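Long-range contacts in galactan 1,3-beta-galactosidase (Phanerochaete chrysosporium, PDB 7BYS), which probably hydrolyses beta-1,3-linked galactan from chain ends as a family 43 glycoside hydrolase and carries a calcium-binding, carbohydrate-binding module: residues W239-A244 and A253-D258; N1-G6 and Y270-L275; D230-A235 and P282-A287; A184-P189 and L200-T205. One frame throughout, in Å; residues are numbered along the deposited sequence.

Interaction 1 of 4, residues W239-A244 and A253-D258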
loop_
_atom_site.group_PDB
_atom_site.type_symbol
_atom_site.label_atom_id
_atom_site.label_comp_id
_atom_site.label_asym_id
_atom_site.label_seq_id
_atom_site.Cartn_x
_atom_site.Cartn_y
_atom_site.Cartn_z
ATOM N N TRP A 239 7.373 -4.994 4.226
ATOM C CA TRP A 239 7.070 -4.035 5.288
ATOM C C TRP A 239 5.579 -4.058 5.618
ATOM O O TRP A 239 4.940 -3.020 5.815
ATOM C CB TRP A 239 7.566 -2.628 4.926
ATOM C CG TRP A 239 9.065 -2.564 4.800
ATOM C CD1 TRP A 239 9.788 -2.469 3.648
ATOM C CD2 TRP A 239 10.019 -2.646 5.869
ATOM N NE1 TRP A 239 11.129 -2.461 3.935
ATOM C CE2 TRP A 239 11.300 -2.554 5.291
ATOM C CE3 TRP A 239 9.910 -2.749 7.260
ATOM C CZ2 TRP A 239 12.474 -2.589 6.051
ATOM C CZ3 TRP A 239 11.078 -2.773 8.020
ATOM C CH2 TRP A 239 12.340 -2.689 7.411
ATOM N N TYR A 240 5.029 -5.273 5.674
ATOM C CA TYR A 240 3.598 -5.527 5.869
ATOM C C TYR A 240 2.735 -4.741 4.871
ATOM O O TYR A 240 2.048 -3.768 5.206
ATOM C CB TYR A 240 3.177 -5.282 7.323
ATOM C CG TYR A 240 1.906 -5.993 7.734
ATOM C CD1 TYR A 240 0.844 -6.192 6.849
ATOM C CD2 TYR A 240 1.771 -6.472 9.029
ATOM C CE1 TYR A 240 -0.325 -6.860 7.259
ATOM C CE2 TYR A 240 0.647 -7.126 9.433
ATOM C CZ TYR A 240 -0.395 -7.315 8.570
ATOM O OH TYR A 240 -1.493 -7.981 9.030
ATOM N N SER A 241 2.765 -5.209 3.622
ATOM C CA SER A 241 1.959 -4.582 2.582
ATOM C C SER A 241 1.857 -5.523 1.395
ATOM O O SER A 241 2.494 -6.582 1.348
ATOM C CB SER A 241 2.527 -3.213 2.185
ATOM O OG SER A 241 3.667 -3.357 1.354
ATOM N N GLN A 242 1.036 -5.113 0.432
ATOM C CA GLN A 242 0.849 -5.831 -0.820
ATOM C C GLN A 242 0.755 -4.803 -1.933
ATOM O O GLN A 242 0.037 -3.805 -1.798
ATOM C CB GLN A 242 -0.433 -6.662 -0.798
ATOM C CG GLN A 242 -0.596 -7.525 -2.043
ATOM C CD GLN A 242 -1.876 -8.322 -2.045
ATOM O OE1 GLN A 242 -2.885 -7.902 -1.484
ATOM N NE2 GLN A 242 -1.842 -9.497 -2.672
ATOM N N ASN A 243 1.474 -5.055 -3.028
ATOM C CA ASN A 243 1.523 -4.123 -4.147
ATOM C C ASN A 243 0.124 -3.738 -4.614
ATOM O O ASN A 243 -0.793 -4.565 -4.643
ATOM C CB ASN A 243 2.264 -4.785 -5.307
ATOM C CG ASN A 243 2.639 -3.799 -6.383
ATOM O OD1 ASN A 243 3.202 -2.747 -6.098
ATOM N ND2 ASN A 243 2.347 -4.134 -7.629
ATOM N N ALA A 244 -0.016 -2.467 -5.010
ATOM C CA ALA A 244 -1.254 -1.955 -5.600
ATOM C C ALA A 244 -0.968 -1.194 -6.893
ATOM O O ALA A 244 -1.630 -1.420 -7.916
ATOM C CB ALA A 244 -2.013 -1.046 -4.635
ATOM N N ALA A 253 10.714 5.285 -8.939
ATOM C CA ALA A 253 9.282 5.039 -8.942
ATOM C C ALA A 253 8.799 5.132 -7.503
ATOM O O ALA A 253 9.591 5.266 -6.566
ATOM C CB ALA A 253 8.971 3.657 -9.534
ATOM N N ILE A 254 7.479 5.060 -7.336
ATOM C CA ILE A 254 6.862 4.963 -6.020
ATOM C C ILE A 254 6.151 3.623 -5.940
ATOM O O ILE A 254 5.298 3.310 -6.785
ATOM C CB ILE A 254 5.865 6.095 -5.772
ATOM C CG1 ILE A 254 6.566 7.446 -5.904
ATOM C CG2 ILE A 254 5.225 5.922 -4.391
ATOM C CD1 ILE A 254 5.630 8.610 -5.824
ATOM N N TYR A 255 6.497 2.839 -4.924
ATOM C CA TYR A 255 5.738 1.654 -4.569
ATOM C C TYR A 255 4.509 2.092 -3.783
ATOM O O TYR A 255 4.638 2.718 -2.721
ATOM C CB TYR A 255 6.603 0.744 -3.703
ATOM C CG TYR A 255 5.817 -0.364 -3.056
ATOM C CD1 TYR A 255 5.536 -1.524 -3.758
ATOM C CD2 TYR A 255 5.345 -0.253 -1.746
ATOM C CE1 TYR A 255 4.811 -2.556 -3.194
ATOM C CE2 TYR A 255 4.598 -1.274 -1.166
ATOM C CZ TYR A 255 4.339 -2.425 -1.895
ATOM O OH TYR A 255 3.608 -3.449 -1.337
ATOM N N MET A 256 3.319 1.798 -4.298
ATOM C CA MET A 256 2.073 2.076 -3.586
ATOM C C MET A 256 1.442 0.741 -3.256
ATOM O O MET A 256 1.054 -0.003 -4.158
ATOM C CB MET A 256 1.108 2.925 -4.407
ATOM C CG MET A 256 1.688 4.255 -4.797
ATOM S SD MET A 256 0.583 5.085 -5.960
ATOM C CE MET A 256 1.299 6.733 -5.980
ATOM N N GLY A 257 1.376 0.428 -1.962
ATOM C CA GLY A 257 0.800 -0.812 -1.497
ATOM C C GLY A 257 -0.335 -0.577 -0.512
ATOM O O GLY A 257 -0.560 0.542 -0.024
ATOM N N ASP A 258 -1.046 -1.660 -0.220
ATOM C CA ASP A 258 -2.109 -1.686 0.784
ATOM C C ASP A 258 -1.658 -2.532 1.964
ATOM O O ASP A 258 -1.043 -3.585 1.779
ATOM C CB ASP A 258 -3.370 -2.361 0.220
ATOM C CG ASP A 258 -4.024 -1.561 -0.889
ATOM O OD1 ASP A 258 -4.565 -0.479 -0.594
ATOM O OD2 ASP A 258 -3.992 -2.024 -2.044
HETATM O O HOH W 1 -2.820 -4.449 -2.430
#
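Strands 242-249 and 252-259 form an antiparallel hairpin in one blade of the five-bladed beta-propeller of family GH43. Q242 and D258 are a hydrogen-bonded pair. Q242 N donates to D258 O at 2.9 Å, bent, with 138° at the hydrogen. The return bond from D258 N to Q242 O is straighter, at 162°. Two residues on, A244 N gives a bond of 2.8 Å to M256 O. N243 and G257 are the non-hydrogen-bonded pair between them. G257 has no side chain, and Q242 O comes within 3.1 Å of G257 CA.

Y255 makes the direct side-chain hydrogen bond across the contact. Its CG is anti to the backbone N (chi1 168°), and the phenol reaches across to the other segment. Y255 OH donates to S241 OG at 2.7 Å, and S241 OG lies at the ring edge. N243 OD1 approaches the ring obliquely, 3.3 Å from Y255 CE1.

Second-shell partners fix these groups. S241 OG is also bonded to T238 O, and N243 ND2 is held by A188 O. Q242 binds galactose in ligand-bound structures of this protein; here both polar atoms of its amide are held, OE1 by W260 NE1 and NE2 by S203 OG.

D258 OD2 takes a bond from G21 N, which ties strand 252-259 to the chain just before strand 22-27. Water 1 joins the two strands on that side. It can donate to Q242 O (3.0 Å) and to D258 OD2 (2.7 Å), though it has more acceptors in reach than protons.

Interaction 2 of 4, residues N1-G6 and Y270-L275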
loop_
_atom_site.group_PDB
_atom_site.type_symbol
_atom_site.label_atom_id
_atom_site.label_comp_id
_atom_site.label_asym_id
_atom_site.label_seq_id
_atom_site.Cartn_x
_atom_site.Cartn_y
_atom_site.Cartn_z
ATOM N N ASN A 1 4.311 18.491 2.992
ATOM C CA ASN A 1 4.440 17.312 2.145
ATOM C C ASN A 1 5.161 16.185 2.882
ATOM O O ASN A 1 6.382 16.069 2.805
ATOM C CB ASN A 1 5.195 17.663 0.860
ATOM C CG ASN A 1 5.131 16.557 -0.183
ATOM O OD1 ASN A 1 5.697 15.476 0.003
ATOM N ND2 ASN A 1 4.443 16.826 -1.291
ATOM N N GLN A 2 4.411 15.361 3.613
ATOM C CA GLN A 2 4.973 14.198 4.286
ATOM C C GLN A 2 4.116 12.985 3.956
ATOM O O GLN A 2 2.906 12.993 4.208
ATOM C CB GLN A 2 5.017 14.408 5.802
ATOM C CG GLN A 2 6.155 15.292 6.288
ATOM C CD GLN A 2 6.016 15.646 7.755
ATOM O OE1 GLN A 2 4.908 15.829 8.256
ATOM N NE2 GLN A 2 7.143 15.736 8.454
ATOM N N ILE A 3 4.743 11.955 3.396
ATOM C CA ILE A 3 4.101 10.668 3.142
ATOM C C ILE A 3 4.509 9.737 4.271
ATOM O O ILE A 3 5.687 9.402 4.410
ATOM C CB ILE A 3 4.532 10.096 1.784
ATOM C CG1 ILE A 3 4.058 11.023 0.664
ATOM C CG2 ILE A 3 3.979 8.674 1.596
ATOM C CD1 ILE A 3 4.562 10.627 -0.689
ATOM N N VAL A 4 3.533 9.301 5.067
ATOM C CA VAL A 4 3.792 8.632 6.338
ATOM C C VAL A 4 3.040 7.299 6.326
ATOM O O VAL A 4 1.853 7.219 6.657
ATOM C CB VAL A 4 3.398 9.500 7.535
ATOM C CG1 VAL A 4 3.796 8.809 8.822
ATOM C CG2 VAL A 4 4.071 10.867 7.417
ATOM N N SER A 5 3.726 6.238 5.914
ATOM C CA SER A 5 3.076 4.951 5.699
ATOM C C SER A 5 2.573 4.370 7.014
ATOM O O SER A 5 3.318 4.260 7.993
ATOM C CB SER A 5 4.066 3.985 5.063
ATOM O OG SER A 5 4.263 4.344 3.706
ATOM N N GLY A 6 1.318 3.950 7.028
ATOM C CA GLY A 6 0.697 3.387 8.198
ATOM C C GLY A 6 -0.214 4.346 8.928
ATOM O O GLY A 6 -1.068 3.902 9.700
ATOM N N TYR A 270 -2.281 2.728 3.725
ATOM C CA TYR A 270 -1.590 2.943 2.466
ATOM C C TYR A 270 -0.103 2.984 2.768
ATOM O O TYR A 270 0.356 3.825 3.555
ATOM C CB TYR A 270 -2.079 4.248 1.829
ATOM C CG TYR A 270 -3.585 4.246 1.691
ATOM C CD1 TYR A 270 -4.220 3.397 0.788
ATOM C CD2 TYR A 270 -4.379 5.066 2.493
ATOM C CE1 TYR A 270 -5.594 3.368 0.678
ATOM C CE2 TYR A 270 -5.767 5.036 2.397
ATOM C CZ TYR A 270 -6.367 4.191 1.485
ATOM O OH TYR A 270 -7.749 4.153 1.388
ATOM N N ILE A 271 0.632 2.049 2.180
ATOM C CA ILE A 271 2.055 1.887 2.404
ATOM C C ILE A 271 2.720 2.338 1.111
ATOM O O ILE A 271 2.748 1.597 0.120
ATOM C CB ILE A 271 2.396 0.434 2.759
ATOM C CG1 ILE A 271 1.519 -0.101 3.922
ATOM C CG2 ILE A 271 3.873 0.302 3.095
ATOM C CD1 ILE A 271 1.482 0.771 5.168
ATOM N N TRP A 272 3.213 3.573 1.102
ATOM C CA TRP A 272 3.883 4.150 -0.061
ATOM C C TRP A 272 5.331 4.435 0.298
ATOM O O TRP A 272 5.601 5.117 1.296
ATOM C CB TRP A 272 3.252 5.473 -0.479
ATOM C CG TRP A 272 1.880 5.421 -1.070
ATOM C CD1 TRP A 272 0.987 4.389 -1.053
ATOM C CD2 TRP A 272 1.236 6.501 -1.734
ATOM N NE1 TRP A 272 -0.183 4.767 -1.680
ATOM C CE2 TRP A 272 -0.045 6.062 -2.114
ATOM C CE3 TRP A 272 1.630 7.802 -2.061
ATOM C CZ2 TRP A 272 -0.934 6.881 -2.806
ATOM C CZ3 TRP A 272 0.750 8.608 -2.749
ATOM C CH2 TRP A 272 -0.518 8.153 -3.102
ATOM N N TYR A 273 6.254 3.928 -0.515
ATOM C CA TYR A 273 7.678 4.137 -0.311
ATOM C C TYR A 273 8.346 4.426 -1.646
ATOM O O TYR A 273 7.878 3.962 -2.695
ATOM C CB TYR A 273 8.336 2.880 0.264
ATOM C CG TYR A 273 7.975 2.548 1.686
ATOM C CD1 TYR A 273 8.164 3.466 2.709
ATOM C CD2 TYR A 273 7.452 1.296 2.016
ATOM C CE1 TYR A 273 7.849 3.145 4.033
ATOM C CE2 TYR A 273 7.142 0.966 3.325
ATOM C CZ TYR A 273 7.325 1.894 4.328
ATOM O OH TYR A 273 6.996 1.542 5.627
ATOM N N PRO A 274 9.458 5.154 -1.638
ATOM C CA PRO A 274 10.266 5.249 -2.856
ATOM C C PRO A 274 10.718 3.862 -3.291
ATOM O O PRO A 274 11.047 3.006 -2.469
ATOM C CB PRO A 274 11.462 6.119 -2.433
ATOM C CG PRO A 274 11.003 6.835 -1.166
ATOM C CD PRO A 274 10.087 5.838 -0.496
ATOM N N LEU A 275 10.719 3.643 -4.590
ATOM C CA LEU A 275 11.257 2.429 -5.185
ATOM C C LEU A 275 12.499 2.898 -5.927
ATOM O O LEU A 275 12.398 3.524 -6.987
ATOM C CB LEU A 275 10.237 1.803 -6.127
ATOM C CG LEU A 275 10.384 0.336 -6.522
ATOM C CD1 LEU A 275 10.435 -0.586 -5.300
ATOM C CD2 LEU A 275 9.217 -0.066 -7.431
HETATM O O HOH W 2 -1.161 4.718 5.605
#
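Direct hydrogen bonding between N1-G6 and Y270-L275 centres on one side chain. S5 OG sits beside its own backbone N, anti to the carbonyl carbon (chi1 -73°), and points at the strand. It accepts a bond from W272 N at 2.9 Å, bent to 134° at the hydrogen. The same oxygen lies 3.8 Å above one face of the Y273 ring, displaced toward the rim near CE1. W272 O, in turn, takes a bond from W290 NE1.

A water adds a second polar link. Water 2 accepts from G6 N at 3.0 Å and from Y270 N at 3.0 Å, so two backbone N-H groups share one oxygen. G6 has a positive phi (102°), a conformation that suits glycine.

The N-terminal segment forms no regular strand here. It crosses strand 269-276, the third strand of a propeller blade, with S5 nearest I271; the fourth-strand side bonds farther along, between P274 and V285. On its other side, V4 and Q2 touch W354 of the C-terminal module. The segment therefore lies between the propeller and that module.

Apolar contacts flank the serine. I3 CG2 packs on W272 CB at 3.9 Å, the two side chains crossing at about a right angle, and I3 CD1 lies near the edge of the indole. At the other end, the bent I271 side chain brings CD1 to 3.7 Å from G6 N.

Aromatic packing continues from the strand side, where W272 meets W9 edge-to-face.

Interaction 3 of 4, residues D230-A235 and P282-A287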
loop_
_atom_site.group_PDB
_atom_site.type_symbol
_atom_site.label_atom_id
_atom_site.label_comp_id
_atom_site.label_asym_id
_atom_site.label_seq_id
_atom_site.Cartn_x
_atom_site.Cartn_y
_atom_site.Cartn_z
ATOM N N ASP A 230 13.447 -10.122 -4.527
ATOM C CA ASP A 230 12.747 -9.349 -3.506
ATOM C C ASP A 230 12.902 -7.848 -3.721
ATOM O O ASP A 230 13.968 -7.363 -4.112
ATOM C CB ASP A 230 13.301 -9.714 -2.127
ATOM C CG ASP A 230 12.773 -11.032 -1.616
ATOM O OD1 ASP A 230 11.539 -11.173 -1.466
ATOM O OD2 ASP A 230 13.594 -11.943 -1.373
ATOM N N ILE A 231 11.825 -7.101 -3.426
ATOM C CA ILE A 231 11.906 -5.642 -3.364
ATOM C C ILE A 231 12.153 -5.119 -1.952
ATOM O O ILE A 231 12.413 -3.918 -1.791
ATOM C CB ILE A 231 10.669 -4.938 -3.970
ATOM C CG1 ILE A 231 9.377 -5.267 -3.199
ATOM C CG2 ILE A 231 10.540 -5.265 -5.459
ATOM C CD1 ILE A 231 8.152 -4.437 -3.673
ATOM N N ALA A 232 12.086 -5.973 -0.934
ATOM C CA ALA A 232 12.206 -5.568 0.460
ATOM C C ALA A 232 12.752 -6.751 1.245
ATOM O O ALA A 232 12.761 -7.881 0.741
ATOM C CB ALA A 232 10.845 -5.118 1.017
ATOM N N PRO A 233 13.229 -6.530 2.475
ATOM C CA PRO A 233 13.704 -7.665 3.286
ATOM C C PRO A 233 12.592 -8.690 3.467
ATOM O O PRO A 233 11.479 -8.346 3.857
ATOM C CB PRO A 233 14.087 -7.010 4.621
ATOM C CG PRO A 233 14.338 -5.574 4.279
ATOM C CD PRO A 233 13.362 -5.247 3.193
ATOM N N SER A 234 12.887 -9.956 3.155
ATOM C CA SER A 234 11.819 -10.949 3.071
ATOM C C SER A 234 11.068 -11.101 4.387
ATOM O O SER A 234 9.843 -11.268 4.384
ATOM C CB SER A 234 12.346 -12.297 2.565
ATOM O OG SER A 234 13.532 -12.676 3.219
ATOM N N ALA A 235 11.773 -11.034 5.524
ATOM C CA ALA A 235 11.104 -11.262 6.799
ATOM C C ALA A 235 10.014 -10.228 7.063
ATOM O O ALA A 235 9.050 -10.512 7.782
ATOM C CB ALA A 235 12.122 -11.288 7.944
ATOM N N PRO A 282 15.275 -2.599 -8.550
ATOM C CA PRO A 282 14.430 -1.754 -7.696
ATOM C C PRO A 282 14.372 -2.299 -6.277
ATOM O O PRO A 282 14.337 -3.510 -6.059
ATOM C CB PRO A 282 13.058 -1.811 -8.378
ATOM C CG PRO A 282 13.076 -3.087 -9.169
ATOM C CD PRO A 282 14.505 -3.282 -9.605
ATOM N N GLN A 283 14.394 -1.390 -5.309
ATOM C CA GLN A 283 14.328 -1.748 -3.896
ATOM C C GLN A 283 13.512 -0.696 -3.171
ATOM O O GLN A 283 13.702 0.500 -3.399
ATOM C CB GLN A 283 15.723 -1.803 -3.257
ATOM C CG GLN A 283 16.549 -3.038 -3.597
ATOM C CD GLN A 283 15.873 -4.334 -3.193
ATOM O OE1 GLN A 283 15.817 -4.688 -2.012
ATOM N NE2 GLN A 283 15.348 -5.047 -4.176
ATOM N N ILE A 284 12.587 -1.142 -2.318
ATOM C CA ILE A 284 11.865 -0.210 -1.466
ATOM C C ILE A 284 12.860 0.489 -0.552
ATOM O O ILE A 284 13.732 -0.153 0.048
ATOM C CB ILE A 284 10.793 -0.961 -0.659
ATOM C CG1 ILE A 284 9.574 -1.265 -1.532
ATOM C CG2 ILE A 284 10.413 -0.167 0.596
ATOM C CD1 ILE A 284 8.508 -2.101 -0.832
ATOM N N VAL A 285 12.754 1.808 -0.467
ATOM C CA VAL A 285 13.462 2.593 0.536
ATOM C C VAL A 285 12.524 2.702 1.731
ATOM O O VAL A 285 11.465 3.329 1.643
ATOM C CB VAL A 285 13.799 3.983 -0.006
ATOM C CG1 VAL A 285 14.529 4.821 1.055
ATOM C CG2 VAL A 285 14.622 3.865 -1.283
ATOM N N HIS A 286 12.884 2.065 2.841
ATOM C CA HIS A 286 12.012 2.074 4.015
ATOM C C HIS A 286 12.163 3.406 4.739
ATOM O O HIS A 286 13.020 3.574 5.613
ATOM C CB HIS A 286 12.323 0.909 4.941
ATOM C CG HIS A 286 11.422 0.852 6.127
ATOM N ND1 HIS A 286 11.859 1.134 7.406
ATOM C CD2 HIS A 286 10.096 0.601 6.226
ATOM C CE1 HIS A 286 10.846 1.021 8.246
ATOM N NE2 HIS A 286 9.766 0.698 7.557
ATOM N N ALA A 287 11.306 4.351 4.372
ATOM C CA ALA A 287 11.331 5.717 4.887
ATOM C C ALA A 287 10.027 5.956 5.628
ATOM O O ALA A 287 8.967 6.067 5.001
ATOM C CB ALA A 287 11.461 6.724 3.745
#
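The tight part of this contact is the inner side, around I231 and I284. I284 N donates to I231 O at 2.8 Å, nearly straight at 163° and in the carbonyl plane. Beside this bond the two isoleucines cross obliquely. Their tips meet, I231 CD1 to I284 CD1, at 3.7 Å. I231 carries CG1 in the crowded position between backbone N and carbonyl carbon (chi1 63°), while CG1 of I284 is anti to the carbonyl carbon. The methyl of A232 adds a looser contact, its CB 4.2 Å from I284 CD1. W215 packs against I231 and also against Q283.

Strand 229-230 is the outermost strand of one propeller blade and strand 283-284 that of the next. The contact thus joins adjacent blades at their outer edges.

The more exposed side is polar and depends on Q283. Its chain bends at chi2 (-59°) and folds the amide back over the 230-231 backbone. NE2 of Q283 donates to D230 O at 2.7 Å, along a lone pair and almost exactly in the amide plane. The same NE2 has a weak bond to P282 O. The carboxylate of D230 turns away and forms a salt bridge with K214. From P233 onward the chain is exposed and enters a 3-10 turn at S234. It diverges from 285-287, where H286 stacks on W239.

Interaction 4 of 4, residues A184-P189 and L200-T205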
loop_
_atom_site.group_PDB
_atom_site.type_symbol
_atom_site.label_atom_id
_atom_site.label_comp_id
_atom_site.label_asym_id
_atom_site.label_seq_id
_atom_site.Cartn_x
_atom_site.Cartn_y
_atom_site.Cartn_z
ATOM N N ALA A 184 3.366 -19.670 -11.530
ATOM C CA ALA A 184 4.046 -18.594 -10.821
ATOM C C ALA A 184 3.313 -18.114 -9.573
ATOM O O ALA A 184 3.948 -17.504 -8.708
ATOM C CB ALA A 184 4.282 -17.426 -11.775
ATOM N N THR A 185 2.009 -18.376 -9.462
ATOM C CA THR A 185 1.184 -17.965 -8.315
ATOM C C THR A 185 1.414 -16.506 -7.933
ATOM O O THR A 185 1.662 -16.167 -6.771
ATOM C CB THR A 185 1.320 -18.898 -7.098
ATOM O OG1 THR A 185 2.644 -18.816 -6.543
ATOM C CG2 THR A 185 0.980 -20.348 -7.473
ATOM N N LEU A 186 1.325 -15.638 -8.927
ATOM C CA LEU A 186 1.547 -14.214 -8.727
ATOM C C LEU A 186 0.223 -13.473 -8.730
ATOM O O LEU A 186 -0.688 -13.798 -9.499
ATOM C CB LEU A 186 2.453 -13.636 -9.819
ATOM C CG LEU A 186 3.898 -14.152 -9.855
ATOM C CD1 LEU A 186 4.595 -13.697 -11.111
ATOM C CD2 LEU A 186 4.670 -13.728 -8.610
ATOM N N GLU A 187 0.129 -12.452 -7.888
ATOM C CA GLU A 187 -1.030 -11.570 -7.930
ATOM C C GLU A 187 -0.576 -10.144 -7.630
ATOM O O GLU A 187 0.621 -9.832 -7.651
ATOM C CB GLU A 187 -2.183 -12.104 -7.073
ATOM C CG GLU A 187 -1.890 -12.137 -5.591
ATOM C CD GLU A 187 -3.074 -12.666 -4.783
ATOM O OE1 GLU A 187 -4.070 -13.125 -5.383
ATOM O OE2 GLU A 187 -3.014 -12.619 -3.538
ATOM N N ALA A 188 -1.548 -9.255 -7.407
ATOM C CA ALA A 188 -1.295 -7.837 -7.153
ATOM C C ALA A 188 -0.238 -7.234 -8.085
ATOM O O ALA A 188 0.750 -6.632 -7.622
ATOM C CB ALA A 188 -0.913 -7.643 -5.683
ATOM N N PRO A 189 -0.392 -7.369 -9.400
ATOM C CA PRO A 189 0.662 -6.922 -10.312
ATOM C C PRO A 189 0.624 -5.423 -10.572
ATOM O O PRO A 189 -0.407 -4.761 -10.450
ATOM C CB PRO A 189 0.331 -7.665 -11.613
ATOM C CG PRO A 189 -1.174 -7.775 -11.583
ATOM C CD PRO A 189 -1.491 -8.041 -10.126
ATOM N N LEU A 200 8.025 -5.487 -13.636
ATOM C CA LEU A 200 6.812 -6.042 -13.057
ATOM C C LEU A 200 7.037 -6.221 -11.563
ATOM O O LEU A 200 8.055 -6.792 -11.150
ATOM C CB LEU A 200 6.513 -7.401 -13.706
ATOM C CG LEU A 200 5.430 -8.273 -13.067
ATOM C CD1 LEU A 200 4.053 -7.650 -13.237
ATOM C CD2 LEU A 200 5.434 -9.677 -13.638
ATOM N N ILE A 201 6.116 -5.701 -10.758
ATOM C CA ILE A 201 6.075 -5.921 -9.317
ATOM C C ILE A 201 4.833 -6.742 -9.025
ATOM O O ILE A 201 3.766 -6.457 -9.575
ATOM C CB ILE A 201 5.978 -4.579 -8.572
ATOM C CG1 ILE A 201 7.013 -3.580 -9.092
ATOM C CG2 ILE A 201 6.092 -4.807 -7.068
ATOM C CD1 ILE A 201 8.419 -4.015 -8.883
ATOM N N ALA A 202 4.957 -7.737 -8.147
ATOM C CA ALA A 202 3.820 -8.603 -7.854
ATOM C C ALA A 202 4.024 -9.269 -6.502
ATOM O O ALA A 202 5.147 -9.397 -6.014
ATOM C CB ALA A 202 3.645 -9.667 -8.948
ATOM N N SER A 203 2.926 -9.695 -5.908
ATOM C CA SER A 203 2.962 -10.537 -4.724
ATOM C C SER A 203 2.800 -12.004 -5.107
ATOM O O SER A 203 2.460 -12.352 -6.236
ATOM C CB SER A 203 1.882 -10.103 -3.731
ATOM O OG SER A 203 0.602 -10.601 -4.095
ATOM N N HIS A 204 3.042 -12.876 -4.138
ATOM C CA HIS A 204 2.566 -14.241 -4.265
ATOM C C HIS A 204 1.155 -14.346 -3.688
ATOM O O HIS A 204 0.541 -13.342 -3.300
ATOM C CB HIS A 204 3.571 -15.226 -3.675
ATOM C CG HIS A 204 4.680 -15.558 -4.620
ATOM N ND1 HIS A 204 4.475 -16.280 -5.777
ATOM C CD2 HIS A 204 5.986 -15.208 -4.619
ATOM C CE1 HIS A 204 5.618 -16.394 -6.428
ATOM N NE2 HIS A 204 6.549 -15.743 -5.751
ATOM N N THR A 205 0.616 -15.567 -3.659
ATOM C CA THR A 205 -0.768 -15.802 -3.232
ATOM C C THR A 205 -0.743 -16.309 -1.798
ATOM O O THR A 205 -0.466 -17.486 -1.548
ATOM C CB THR A 205 -1.471 -16.804 -4.144
ATOM O OG1 THR A 205 -0.684 -17.994 -4.252
ATOM C CG2 THR A 205 -1.659 -16.220 -5.522
HETATM O O HOH W 3 2.184 -18.389 -3.715
#
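This is an antiparallel strand pairing inside one blade of the GH43 propeller, close to the galactose-binding residues. E187 and S203 form a hydrogen-bonded pair. E187 N donates to S203 O at 2.9 Å, and S203 N returns a bond to E187 O at 2.9 Å. Both donors stand well above the carbonyl planes. At A188 the chain turns a corner, and P189 CB then meets L200 CD1 at 4.1 Å.

H204 fills the other end. Its ND1 donates to T185 O at 3.0 Å, from above the carbonyl plane. ND1 is also hydrogen-bonded to T185 OG1, where either atom could donate. L186 lies alongside H204 and puts CD2 over one face of the imidazole, a CH-pi contact 3.9 Å from the ring centroid. Water 3 links T185 OG1 to T205 N.

E187 has CG in the crowded position (chi1 66°), 3.3 Å from S203 OG, and an extended chain beyond. Its OE1 lies near D137 OD2. These like charges could raise the pKa of one acid.

Around the pair, H204 NE2 bonds to Q228, and L186 and L200 pack on F162 of strand 161-167 and F216 of strand 214-218. I201 packs on N243 and D246 of strand 242-249, in the next blade.

Interactions 1, 2 and 3 reach one four-stranded blade, at its inner hairpin, its third strand and its outermost strand. Interaction 4 lies in the preceding blade, and interaction 3 joins that blade to the next. Interactions 1 and 4 are buried strand pairings joined by Q242 to S203 and N243 to A188, so polar side chains cross between blades near the galactose site. Interaction 2 is also buried, but a strandless terminus meets the strand through one hydroxyl, a water and apolar packing. Interaction 3 is only partly buried, at the outer strands of the two blades, with apolar tips inside and an amide outside. Y255 links 1 to 3 by touching I231 and I284.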